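Local coordinates for protein GTPase HflX (Sulfolobus solfataricus P2, PDB 2QTF) that hydrolyses GTP, for which it is specific, and associates with the 50S ribosomal subunit, possibly acting in protein synthesis or ribosome biogenesis, at residues 261-267 against 295-301; 327-331 against 347-351. All coordinates share one frame. Residues are numbered along the deposited sequence.

Contact 1. Residues 261-267 against 295-301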
loop_
_atom_site.group_PDB
_atom_site.type_symbol
_atom_site.label_atom_id
_atom_site.label_comp_id
_atom_site.label_asym_id
_atom_site.label_seq_id
_atom_site.Cartn_x
_atom_site.Cartn_y
_atom_site.Cartn_z
ATOM N N LEU A 261 15.596 6.443 2.648
ATOM C CA LEU A 261 14.456 5.503 2.774
ATOM C C LEU A 261 14.810 4.474 3.802
ATOM O O LEU A 261 16.029 4.100 4.001
ATOM C CB LEU A 261 14.263 4.729 1.438
ATOM C CG LEU A 261 13.908 5.528 0.187
ATOM C CD1 LEU A 261 13.899 4.602 -1.089
ATOM C CD2 LEU A 261 12.659 6.375 0.336
ATOM N N ILE A 262 13.768 3.965 4.406
ATOM C CA ILE A 262 13.876 2.770 5.237
ATOM C C ILE A 262 13.157 1.699 4.453
ATOM O O ILE A 262 11.978 1.860 4.198
ATOM C CB ILE A 262 13.153 2.953 6.601
ATOM C CG1 ILE A 262 13.895 4.083 7.433
ATOM C CG2 ILE A 262 12.926 1.565 7.333
ATOM C CD1 ILE A 262 13.109 4.573 8.766
ATOM N N LEU A 263 13.872 0.591 4.137
ATOM C CA LEU A 263 13.296 -0.559 3.461
ATOM C C LEU A 263 13.024 -1.650 4.424
ATOM O O LEU A 263 13.915 -2.176 5.119
ATOM C CB LEU A 263 14.229 -1.122 2.372
ATOM C CG LEU A 263 13.793 -2.406 1.667
ATOM C CD1 LEU A 263 12.556 -2.165 0.758
ATOM C CD2 LEU A 263 15.021 -2.872 0.722
ATOM N N VAL A 264 11.767 -1.989 4.479
ATOM C CA VAL A 264 11.276 -2.925 5.483
ATOM C C VAL A 264 11.147 -4.300 4.845
ATOM O O VAL A 264 10.569 -4.425 3.736
ATOM C CB VAL A 264 9.909 -2.499 6.132
ATOM C CG1 VAL A 264 9.556 -3.346 7.324
ATOM C CG2 VAL A 264 9.864 -0.996 6.590
ATOM N N ILE A 265 11.669 -5.319 5.510
ATOM C CA ILE A 265 11.746 -6.733 4.930
ATOM C C ILE A 265 11.231 -7.681 5.959
ATOM O O ILE A 265 11.675 -7.620 7.142
ATOM C CB ILE A 265 13.202 -7.148 4.541
ATOM C CG1 ILE A 265 13.790 -6.088 3.598
ATOM C CG2 ILE A 265 13.182 -8.543 3.825
ATOM C CD1 ILE A 265 13.084 -6.093 2.089
ATOM N N ASP A 266 10.236 -8.495 5.573
ATOM C CA ASP A 266 9.755 -9.545 6.456
ATOM C C ASP A 266 10.816 -10.627 6.796
ATOM O O ASP A 266 11.047 -11.506 5.972
ATOM C CB ASP A 266 8.463 -10.140 5.877
ATOM C CG ASP A 266 7.775 -11.105 6.820
ATOM O OD1 ASP A 266 8.390 -11.575 7.840
ATOM O OD2 ASP A 266 6.629 -11.398 6.521
ATOM N N SER A 267 11.360 -10.654 8.021
ATOM C CA SER A 267 12.368 -11.688 8.351
ATOM C C SER A 267 11.801 -13.141 8.423
ATOM O O SER A 267 12.591 -14.099 8.528
ATOM C CB SER A 267 13.010 -11.418 9.775
ATOM O OG SER A 267 12.025 -11.608 10.765
ATOM N N ILE A 295 19.894 4.113 2.093
ATOM C CA ILE A 295 18.781 3.214 2.470
ATOM C C ILE A 295 19.112 2.442 3.732
ATOM O O ILE A 295 20.175 1.773 3.787
ATOM C CB ILE A 295 18.444 2.225 1.287
ATOM C CG1 ILE A 295 17.881 3.068 0.076
ATOM C CG2 ILE A 295 17.349 1.201 1.778
ATOM C CD1 ILE A 295 17.383 2.108 -1.100
ATOM N N LEU A 296 18.281 2.566 4.775
ATOM C CA LEU A 296 18.439 1.797 5.981
ATOM C C LEU A 296 17.508 0.608 5.833
ATOM O O LEU A 296 16.287 0.789 5.739
ATOM C CB LEU A 296 17.940 2.645 7.172
ATOM C CG LEU A 296 17.860 1.957 8.560
ATOM C CD1 LEU A 296 19.198 1.296 8.996
ATOM C CD2 LEU A 296 17.378 3.000 9.723
ATOM N N VAL A 297 18.009 -0.610 5.879
ATOM C CA VAL A 297 17.163 -1.768 5.668
ATOM C C VAL A 297 16.801 -2.266 7.042
ATOM O O VAL A 297 17.694 -2.456 7.915
ATOM C CB VAL A 297 17.888 -2.955 4.836
ATOM C CG1 VAL A 297 16.924 -4.127 4.702
ATOM C CG2 VAL A 297 18.442 -2.436 3.487
ATOM N N THR A 298 15.497 -2.472 7.287
ATOM C CA THR A 298 15.143 -3.022 8.562
ATOM C C THR A 298 14.510 -4.402 8.351
ATOM O O THR A 298 13.422 -4.514 7.799
ATOM C CB THR A 298 14.171 -2.122 9.387
ATOM O OG1 THR A 298 12.938 -1.990 8.685
ATOM C CG2 THR A 298 14.745 -0.731 9.646
ATOM N N LEU A 299 15.191 -5.411 8.846
ATOM C CA LEU A 299 14.677 -6.755 8.883
ATOM C C LEU A 299 13.727 -6.920 10.063
ATOM O O LEU A 299 14.140 -6.962 11.218
ATOM C CB LEU A 299 15.905 -7.730 8.952
ATOM C CG LEU A 299 15.677 -9.199 8.824
ATOM C CD1 LEU A 299 14.816 -9.414 7.444
ATOM C CD2 LEU A 299 17.074 -9.882 8.795
ATOM N N ASN A 300 12.430 -6.929 9.751
ATOM C CA ASN A 300 11.373 -6.797 10.714
ATOM C C ASN A 300 10.725 -8.153 11.064
ATOM O O ASN A 300 11.042 -9.156 10.398
ATOM C CB ASN A 300 10.297 -5.852 10.127
ATOM C CG ASN A 300 9.280 -5.383 11.175
ATOM O OD1 ASN A 300 9.575 -5.195 12.363
ATOM N ND2 ASN A 300 8.050 -5.231 10.748
ATOM N N LYS A 301 9.911 -8.140 12.130
ATOM C CA LYS A 301 9.098 -9.262 12.651
ATOM C C LYS A 301 10.000 -10.351 13.193
ATOM O O LYS A 301 9.613 -11.544 13.186
ATOM C CB LYS A 301 8.208 -9.840 11.531
ATOM C CG LYS A 301 7.306 -8.849 10.904
ATOM C CD LYS A 301 6.240 -9.618 10.049
ATOM C CE LYS A 301 5.377 -8.625 9.364
ATOM N NZ LYS A 301 4.145 -9.259 8.722
#
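I265 overlaps V297, its CG1 3.9 Å from V297 CG1, while its CB rests 4.0 Å from L299 CD1. The two strands run parallel and in step, L261 beside I295 through D266 beside N300, within the beta-alpha-beta unit whose helix 271-288 packs on L263 and I265. Backbone hydrogen bonds zigzag between them: L296 N to L261 O (2.8 Å), L263 N to L296 O (2.9 Å), T298 N to L263 O (2.7 Å), I265 N to T298 O (3.0 Å) and N300 N to I265 O (2.8 Å). Leu, Ile and Val suit this central ladder because both faces are covered, helix 192-200 bringing L195 to the face bearing I262, V264 and T298. T298 fits by its beta-branched shape and methyl CG2, 3.7 Å from I262 CG2, its OG1 having no polar partner in the model. Past strand 260-266, S267 hydrogen-bonds N300 O through N (2.8 Å) and OG (2.7 Å), carrying the pairing one residue further. N300 and K301 open the NKxD motif of P-loop GTPases. N300 is held by S190 and A335, K301 NZ by N189 O and D266 OD1 by T268 OG1, so both ends of the long salt bridge K301 NZ to D266 OD2 (3.9 Å) have stronger partners. The chemistry thus turns from apolar to polar, implying a hydrogen-bonded ladder that brings N300 and K301, probable GTP-binding residues, to the end of strand 295-300.

Contact 2. Residues 327-331 against 347-351; sequences IFDVI and KIYQL
At the edge of a P-loop GTPase alpha/beta domain, outermost strand 327-331 carries alpha-helical 347-351 (L351 N bonded to K347 O, 2.8 Å), antiparallel at 177°, axes 9.8 Å apart. Nearest CA pairs are F328-L351 (7.4 Å) and D329-K347 (8.1 Å). I327 is extended and faces helix 309-323 on the sheet's other side. At F328 the backbone leaves extended geometry (phi/psi -69/-53) and the t side chain (chi1 -174°) lays its ring against the helix. L351 covers one face, CB 4.0 Å from the ring centroid (CH-pi), while Q350 CB lies at the edge, 3.9 Å from F328 CZ; a broad flat ring suits this gap. D329 (-171/172, chi1 -150°) accepts V330 N on OD1 at 2.7 Å. V330 turns back to helix 309-323. I331, with chi1 p, points toward the helix, CG2 4.3 Å from K347 CG. K347 (chi1, chi2 both m), long enough to reach across this partly exposed border, sends NZ to D329 OD2 in a 2.6 Å salt bridge.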
loop_
_atom_site.group_PDB
_atom_site.type_symbol
_atom_site.label_atom_id
_atom_site.label_comp_id
_atom_site.label_asym_id
_atom_site.label_seq_id
_atom_site.Cartn_x
_atom_site.Cartn_y
_atom_site.Cartn_z
ATOM N N ILE A 327 23.901 1.724 0.913
ATOM C CA ILE A 327 23.180 1.124 2.010
ATOM C C ILE A 327 23.746 1.829 3.298
ATOM O O ILE A 327 24.958 1.729 3.613
ATOM C CB ILE A 327 23.423 -0.381 2.043
ATOM C CG1 ILE A 327 22.757 -1.069 0.848
ATOM C CG2 ILE A 327 22.771 -1.085 3.269
ATOM C CD1 ILE A 327 21.145 -1.066 0.765
ATOM N N PHE A 328 22.870 2.476 4.033
ATOM C CA PHE A 328 23.242 3.087 5.350
ATOM C C PHE A 328 23.542 2.035 6.389
ATOM O O PHE A 328 24.577 2.033 7.042
ATOM C CB PHE A 328 22.149 4.030 5.799
ATOM C CG PHE A 328 22.516 4.771 7.020
ATOM C CD1 PHE A 328 23.435 5.831 6.939
ATOM C CD2 PHE A 328 21.999 4.385 8.279
ATOM C CE1 PHE A 328 23.832 6.499 8.093
ATOM C CE2 PHE A 328 22.392 5.067 9.466
ATOM C CZ PHE A 328 23.326 6.093 9.356
ATOM N N ASP A 329 22.622 1.100 6.575
ATOM C CA ASP A 329 22.854 0.009 7.468
ATOM C C ASP A 329 21.752 -0.981 7.313
ATOM O O ASP A 329 20.780 -0.704 6.608
ATOM C CB ASP A 329 22.805 0.521 8.930
ATOM C CG ASP A 329 23.727 -0.316 9.855
ATOM O OD1 ASP A 329 24.070 -1.457 9.449
ATOM O OD2 ASP A 329 24.110 0.185 10.928
ATOM N N VAL A 330 21.910 -2.130 7.953
ATOM C CA VAL A 330 20.943 -3.227 7.965
ATOM C C VAL A 330 20.755 -3.636 9.421
ATOM O O VAL A 330 21.761 -4.063 10.045
ATOM C CB VAL A 330 21.447 -4.461 7.083
ATOM C CG1 VAL A 330 20.394 -5.514 7.055
ATOM C CG2 VAL A 330 21.653 -4.059 5.605
ATOM N N ILE A 331 19.541 -3.462 9.990
ATOM C CA ILE A 331 19.265 -3.814 11.410
ATOM C C ILE A 331 18.067 -4.754 11.551
ATOM O O ILE A 331 17.135 -4.674 10.798
ATOM C CB ILE A 331 19.124 -2.551 12.307
ATOM C CG1 ILE A 331 17.951 -1.685 11.797
ATOM C CG2 ILE A 331 20.450 -1.704 12.066
ATOM C CD1 ILE A 331 17.624 -0.368 12.587
ATOM N N LYS A 347 19.873 4.806 14.828
ATOM C CA LYS A 347 20.295 4.817 13.398
ATOM C C LYS A 347 19.572 5.897 12.567
ATOM O O LYS A 347 20.201 6.534 11.748
ATOM C CB LYS A 347 20.066 3.460 12.746
ATOM C CG LYS A 347 20.930 2.391 13.383
ATOM C CD LYS A 347 22.394 2.605 12.892
ATOM C CE LYS A 347 23.352 1.623 13.663
ATOM N NZ LYS A 347 24.571 1.841 12.904
ATOM N N ILE A 348 18.317 6.150 12.835
ATOM C CA ILE A 348 17.624 7.276 12.188
ATOM C C ILE A 348 18.207 8.631 12.526
ATOM O O ILE A 348 18.463 9.471 11.654
ATOM C CB ILE A 348 16.150 7.238 12.547
ATOM C CG1 ILE A 348 15.512 6.031 11.761
ATOM C CG2 ILE A 348 15.477 8.536 12.099
ATOM C CD1 ILE A 348 14.158 5.712 12.307
ATOM N N TYR A 349 18.511 8.826 13.812
ATOM C CA TYR A 349 19.300 10.011 14.192
ATOM C C TYR A 349 20.642 10.091 13.433
ATOM O O TYR A 349 21.064 11.147 12.932
ATOM C CB TYR A 349 19.578 10.050 15.758
ATOM C CG TYR A 349 20.284 11.345 16.135
ATOM C CD1 TYR A 349 19.547 12.563 16.195
ATOM C CD2 TYR A 349 21.623 11.357 16.427
ATOM C CE1 TYR A 349 20.180 13.772 16.541
ATOM C CE2 TYR A 349 22.291 12.558 16.786
ATOM C CZ TYR A 349 21.559 13.745 16.837
ATOM O OH TYR A 349 22.202 14.905 17.163
ATOM N N GLN A 350 21.369 9.012 13.356
ATOM C CA GLN A 350 22.677 9.109 12.731
ATOM C C GLN A 350 22.513 9.387 11.234
ATOM O O GLN A 350 23.307 10.072 10.618
ATOM C CB GLN A 350 23.430 7.794 12.839
ATOM C CG GLN A 350 23.991 7.344 14.234
ATOM C CD GLN A 350 24.303 5.795 14.277
ATOM O OE1 GLN A 350 24.769 5.206 13.262
ATOM N NE2 GLN A 350 24.009 5.147 15.432
ATOM N N LEU A 351 21.468 8.819 10.627
ATOM C CA LEU A 351 21.204 9.088 9.179
ATOM C C LEU A 351 20.871 10.562 9.023
ATOM O O LEU A 351 21.354 11.229 8.113
ATOM C CB LEU A 351 20.018 8.197 8.734
ATOM C CG LEU A 351 19.436 8.331 7.305
ATOM C CD1 LEU A 351 20.555 8.273 6.258
ATOM C CD2 LEU A 351 18.453 7.051 7.228
#

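How the contacts relate
From the N terminus, strand 260-266 leads through helix 271-288 into strand 295-300, and contact 1 closes that loop. The chain then passes through helix 309-323 to strand 327-332, and returns in helix 341-355, where contact 2 closes a shorter loop. The two loops follow in series, neither nested nor crossed. Strands 295-300 and 327-332 are sheet neighbours: I295 O lies 2.8 Å from F328 N and L299 N 2.9 Å from I331 O, both probable hydrogen bonds. I262 CD1 also packs 3.9 Å from I348 CD1. Contact 1 joins two inner strands, contact 2 joins the edge strand to helix 341-355, and the pairing of 295-300 with 327-332 connects the two.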